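Local coordinates for putative uncharacterized protein (Leishmania major, PDB 3M3I) that is of unknown function but belongs to the cupin superfamily (DUF985) and may act as a two-fold symmetric dimer, at the interface of chains A and B. Residues are numbered along the deposited sequence; one frame, centred on the assembly and turned at random. Chains: chain A/B, Putative uncharacterized protein.

Contact 1: the interface of chains A and B. Residues chain A 81, 83, 106, 147, 149; chain B 42-43, 60, 62.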
loop_
_atom_site.group_PDB
_atom_site.type_symbol
_atom_site.label_atom_id
_atom_site.label_comp_id
_atom_site.label_asym_id
_atom_site.label_seq_id
_atom_site.Cartn_x
_atom_site.Cartn_y
_atom_site.Cartn_z
ATOM N N ASP A 81 -1.767 -10.657 7.395
ATOM C CA ASP A 81 -1.030 -10.378 6.155
ATOM C C ASP A 81 -0.406 -8.997 6.212
ATOM O O ASP A 81 -0.981 -8.076 6.788
ATOM C CB ASP A 81 -1.953 -10.371 4.928
ATOM C CG ASP A 81 -2.609 -11.698 4.653
ATOM O OD1 ASP A 81 -3.613 -11.690 3.916
ATOM O OD2 ASP A 81 -2.140 -12.744 5.144
ATOM N N THR A 83 1.273 -6.179 3.432
ATOM C CA THR A 83 1.462 -5.858 2.023
ATOM C C THR A 83 2.525 -4.774 1.886
ATOM O O THR A 83 2.431 -3.733 2.535
ATOM C CB THR A 83 0.122 -5.393 1.361
ATOM O OG1 THR A 83 -0.842 -6.457 1.405
ATOM C CG2 THR A 83 0.344 -4.991 -0.068
ATOM N N ARG A 106 -4.483 -15.880 -1.384
ATOM C CA ARG A 106 -4.736 -14.431 -1.382
ATOM C C ARG A 106 -4.631 -13.784 -2.773
ATOM O O ARG A 106 -4.409 -14.446 -3.790
ATOM C CB ARG A 106 -3.806 -13.698 -0.390
ATOM C CG ARG A 106 -2.359 -14.188 -0.334
ATOM C CD ARG A 106 -1.335 -13.107 -0.685
ATOM N NE ARG A 106 0.015 -13.688 -0.736
ATOM C CZ ARG A 106 1.041 -13.263 -1.490
ATOM N NH1 ARG A 106 0.946 -12.215 -2.307
ATOM N NH2 ARG A 106 2.190 -13.910 -1.419
ATOM N N GLN A 147 4.329 -4.464 -5.758
ATOM C CA GLN A 147 3.511 -4.786 -4.597
ATOM C C GLN A 147 3.665 -6.283 -4.311
ATOM O O GLN A 147 3.824 -7.074 -5.226
ATOM C CB GLN A 147 2.059 -4.421 -4.927
ATOM C CG GLN A 147 1.047 -4.638 -3.827
ATOM C CD GLN A 147 -0.394 -4.695 -4.332
ATOM O OE1 GLN A 147 -1.165 -5.494 -3.864
ATOM N NE2 GLN A 147 -0.757 -3.819 -5.261
ATOM N N THR A 149 2.486 -9.283 -0.886
ATOM C CA THR A 149 1.840 -9.534 0.401
ATOM C C THR A 149 2.445 -10.744 1.106
ATOM O O THR A 149 2.440 -11.845 0.571
ATOM C CB THR A 149 0.324 -9.762 0.237
ATOM O OG1 THR A 149 -0.286 -8.555 -0.208
ATOM C CG2 THR A 149 -0.324 -10.165 1.553
ATOM N N VAL B 42 -5.099 -7.562 -7.500
ATOM C CA VAL B 42 -3.852 -8.217 -7.146
ATOM C C VAL B 42 -4.168 -9.279 -6.100
ATOM O O VAL B 42 -4.147 -10.453 -6.419
ATOM C CB VAL B 42 -2.764 -7.194 -6.663
ATOM C CG1 VAL B 42 -1.423 -7.877 -6.426
ATOM C CG2 VAL B 42 -2.607 -6.063 -7.667
ATOM N N VAL B 43 -4.494 -8.879 -4.872
ATOM C CA VAL B 43 -4.781 -9.847 -3.801
ATOM C C VAL B 43 -6.010 -9.473 -2.992
ATOM O O VAL B 43 -6.400 -8.312 -2.924
ATOM C CB VAL B 43 -3.579 -10.056 -2.818
ATOM C CG1 VAL B 43 -2.331 -10.512 -3.570
ATOM C CG2 VAL B 43 -3.299 -8.804 -2.003
ATOM N N TYR B 60 -9.006 -6.908 3.534
ATOM C CA TYR B 60 -8.520 -5.879 2.616
ATOM C C TYR B 60 -8.594 -6.439 1.193
ATOM O O TYR B 60 -8.569 -7.640 1.016
ATOM C CB TYR B 60 -7.053 -5.456 2.965
ATOM C CG TYR B 60 -6.045 -6.559 2.714
ATOM C CD1 TYR B 60 -5.399 -6.665 1.499
ATOM C CD2 TYR B 60 -5.787 -7.531 3.672
ATOM C CE1 TYR B 60 -4.500 -7.694 1.250
ATOM C CE2 TYR B 60 -4.899 -8.575 3.428
ATOM C CZ TYR B 60 -4.264 -8.650 2.211
ATOM O OH TYR B 60 -3.386 -9.668 1.943
ATOM N N THR B 62 -6.613 -5.367 -2.755
ATOM C CA THR B 62 -5.607 -4.488 -3.378
ATOM C C THR B 62 -5.669 -4.520 -4.902
ATOM O O THR B 62 -6.027 -5.546 -5.500
ATOM C CB THR B 62 -4.153 -4.822 -2.963
ATOM O OG1 THR B 62 -3.650 -5.901 -3.760
ATOM C CG2 THR B 62 -4.057 -5.159 -1.493
#
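B:Tyr60 reaches from chain B toward A:Asp81, and its phenol hydroxyl OH donates a hydrogen bond of 2.8 Å to the carboxylate oxygen OD1 of A:Asp81. The two side chains cross at about a right angle, with carboxylate and ring planes 85° apart. OD1 lies at the ring's edge, in the plane of the phenol, whereas the hydroxyl approaches OD1 from the anti side and 32° out of the carboxylate plane. CE2 of B:Tyr60 also rests 3.8 Å from the beta-carbon CB of A:Asp81. The aromatic group is set between its own backbone N and carbonyl carbon, which directs the hydroxyl at chain A. Beside the tyrosine, the hydroxyl OG1 of A:Thr149 is hydrogen-bonded to OG1 of A:Thr83 at 2.7 Å, a link within chain A that ties strands 81-87 and 147-150 together.

The second polar link joins A:Gln147 and B:Thr62, whose side chains come from opposite directions. Swung away from its backbone N (chi1 -178°) and extended beyond CG, the glutamine carries its amide across the boundary. The carbonyl OE1 of A:Gln147 accepts a hydrogen bond from B:Thr62 OG1, 2.5 Å away, on a lone pair in the carbonyl plane. The backbone N of B:Val43 donates to B:Thr62 OG1 at 3.3 Å, helping to position the threonine.

The valines fill in around these bonds. CG1 of B:Val42 lies 3.9 Å from CD, the amide carbon of A:Gln147, while CG2 of the same valine faces NE2. B:Val43 splits its methyls, CG2 going to A:Thr149 OG1 and CG1 lying 4.0 Å from CD of A:Arg106, alongside which it points. Polar bonds and apolar packing thus dock strands and adjoining loops of one cupin-family chain onto the other, probably stabilising a dimer.

Contact 2: the interface of chains A and B. Residues chain A 23-24, 28, 64, 173; chain B 138, 140, 146.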
loop_
_atom_site.group_PDB
_atom_site.type_symbol
_atom_site.label_atom_id
_atom_site.label_comp_id
_atom_site.label_asym_id
_atom_site.label_seq_id
_atom_site.Cartn_x
_atom_site.Cartn_y
_atom_site.Cartn_z
ATOM N N PHE A 23 18.134 11.362 3.631
ATOM C CA PHE A 23 17.043 12.193 3.111
ATOM C C PHE A 23 15.669 11.677 3.556
ATOM O O PHE A 23 14.863 12.432 4.082
ATOM C CB PHE A 23 17.137 12.261 1.570
ATOM C CG PHE A 23 15.972 12.946 0.907
ATOM C CD1 PHE A 23 14.814 12.231 0.595
ATOM C CD2 PHE A 23 16.038 14.292 0.579
ATOM C CE1 PHE A 23 13.740 12.859 -0.018
ATOM C CE2 PHE A 23 14.968 14.928 -0.044
ATOM C CZ PHE A 23 13.816 14.215 -0.341
ATOM N N TRP A 24 15.414 10.393 3.350
ATOM C CA TRP A 24 14.106 9.806 3.668
ATOM C C TRP A 24 13.864 9.640 5.165
ATOM O O TRP A 24 12.728 9.745 5.616
ATOM C CB TRP A 24 13.934 8.459 2.989
ATOM C CG TRP A 24 13.853 8.560 1.534
ATOM C CD1 TRP A 24 14.755 8.098 0.634
ATOM C CD2 TRP A 24 12.819 9.200 0.786
ATOM N NE1 TRP A 24 14.343 8.401 -0.641
ATOM C CE2 TRP A 24 13.152 9.073 -0.574
ATOM C CE3 TRP A 24 11.643 9.866 1.137
ATOM C CZ2 TRP A 24 12.354 9.578 -1.588
ATOM C CZ3 TRP A 24 10.849 10.369 0.135
ATOM C CH2 TRP A 24 11.209 10.224 -1.220
ATOM N N LEU A 28 10.689 11.848 6.334
ATOM C CA LEU A 28 9.567 11.018 6.784
ATOM C C LEU A 28 9.640 10.715 8.278
ATOM O O LEU A 28 8.842 9.943 8.794
ATOM C CB LEU A 28 9.497 9.720 5.970
ATOM C CG LEU A 28 9.301 9.910 4.459
ATOM C CD1 LEU A 28 9.469 8.592 3.745
ATOM C CD2 LEU A 28 7.953 10.522 4.156
ATOM N N TYR A 64 5.534 3.677 6.878
ATOM C CA TYR A 64 6.649 3.803 5.969
ATOM C C TYR A 64 7.777 2.925 6.518
ATOM O O TYR A 64 8.085 2.988 7.688
ATOM C CB TYR A 64 7.116 5.232 5.921
ATOM C CG TYR A 64 6.221 6.205 5.183
ATOM C CD1 TYR A 64 6.013 6.095 3.810
ATOM C CD2 TYR A 64 5.635 7.266 5.843
ATOM C CE1 TYR A 64 5.227 7.011 3.132
ATOM C CE2 TYR A 64 4.847 8.176 5.177
ATOM C CZ TYR A 64 4.649 8.053 3.826
ATOM O OH TYR A 64 3.866 8.977 3.168
ATOM N N LEU A 173 13.040 2.311 0.219
ATOM C CA LEU A 173 11.891 2.837 0.952
ATOM C C LEU A 173 10.597 2.193 0.427
ATOM O O LEU A 173 10.378 2.103 -0.779
ATOM C CB LEU A 173 11.828 4.355 0.808
ATOM C CG LEU A 173 10.607 5.110 1.356
ATOM C CD1 LEU A 173 10.477 4.965 2.859
ATOM C CD2 LEU A 173 10.676 6.581 0.965
ATOM N N ALA B 138 6.415 11.164 -5.410
ATOM C CA ALA B 138 7.669 10.929 -4.697
ATOM C C ALA B 138 8.396 12.208 -4.300
ATOM O O ALA B 138 9.304 12.169 -3.461
ATOM C CB ALA B 138 8.577 10.059 -5.538
ATOM N N VAL B 140 8.473 14.676 -2.144
ATOM C CA VAL B 140 7.948 15.127 -0.832
ATOM C C VAL B 140 8.287 16.582 -0.457
ATOM O O VAL B 140 7.585 17.202 0.344
ATOM C CB VAL B 140 8.376 14.174 0.321
ATOM C CG1 VAL B 140 7.610 12.860 0.222
ATOM C CG2 VAL B 140 9.882 13.936 0.318
ATOM N N LEU B 146 3.783 10.089 -0.639
ATOM C CA LEU B 146 4.039 8.753 -1.153
ATOM C C LEU B 146 2.869 7.858 -0.866
ATOM O O LEU B 146 2.587 6.933 -1.617
ATOM C CB LEU B 146 5.309 8.171 -0.528
ATOM C CG LEU B 146 6.644 8.679 -1.056
ATOM C CD1 LEU B 146 7.752 8.018 -0.275
ATOM C CD2 LEU B 146 6.815 8.401 -2.540
#
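The indole of A:Trp24 is layered between two side chains of its own chain and meets chain B at its rim. One face takes the methyl CD2 of A:Leu173, 3.3 Å above the plane and displaced toward the rim. Over the centre of the opposite face sits CD1 of A:Phe23, whose own ring has CG of A:Trp24 at its edge. The carbonyl oxygen O of B:Ala138 lies in the indole plane, 3.5 Å from CH2 of A:Trp24 at the edge of the six-membered ring. Here the N-terminal helix 21-27 of one cupin-family chain, backed by strands 61-67 and 172-179, packs against the segment around the 3-10 helix 140-142 of the other.

B:Val140 crosses the indole at a slant, and CG2 of B:Val140 is 3.7 Å from CZ3 of A:Trp24. CG2 of B:Val140 is also 4.0 Å from CZ of A:Phe23, as the two side chains slide past each other in opposite directions. With chi1 at -72°, CG2 of the valine stands between backbone N and carbonyl carbon, and from there it serves both aromatic groups.

B:Leu146 enters on the other flank and gives up 48 Å² of surface to chain A. The methyl CD1 of B:Leu146 meets CD2 of A:Leu173 tip to tip at 3.5 Å, and the same CD1 is 3.9 Å from CZ3 of A:Trp24, whose side chain it crosses nearly perpendicularly. CD2 of A:Leu173 therefore sits against both the indole face and the incoming leucine. Nearer the backbone, CB of B:Leu146 packs against CE1 at the phenol of A:Tyr64, at 3.8 Å. That phenol carries CD2 of A:Leu28 on one face, 4.0 Å above the plane and toward the rim, a second-shell support from within chain A. The other methyl of A:Leu28, CD1, faces CD1 of B:Leu146 at longer range.

Contact 1 and contact 2 lie about 22 Å apart, measured between the centres of their C-alpha atoms, along one two-fold symmetric interface. No residue is common to both, but strand 61-67 serves each: chain B supplies it to contact 1 and chain A to contact 2. The segment following the 3-10 helix 140-142 is shared in the same crossed way, with the start of strand 147-150 used from chain A and the residue just before it from chain B. Since symmetry repeats each contact with the chains exchanged, the hydrogen-bonded contact 1 and the largely hydrophobic side chains of contact 2 would together favour a dimer, if the deposited pair is the biological one.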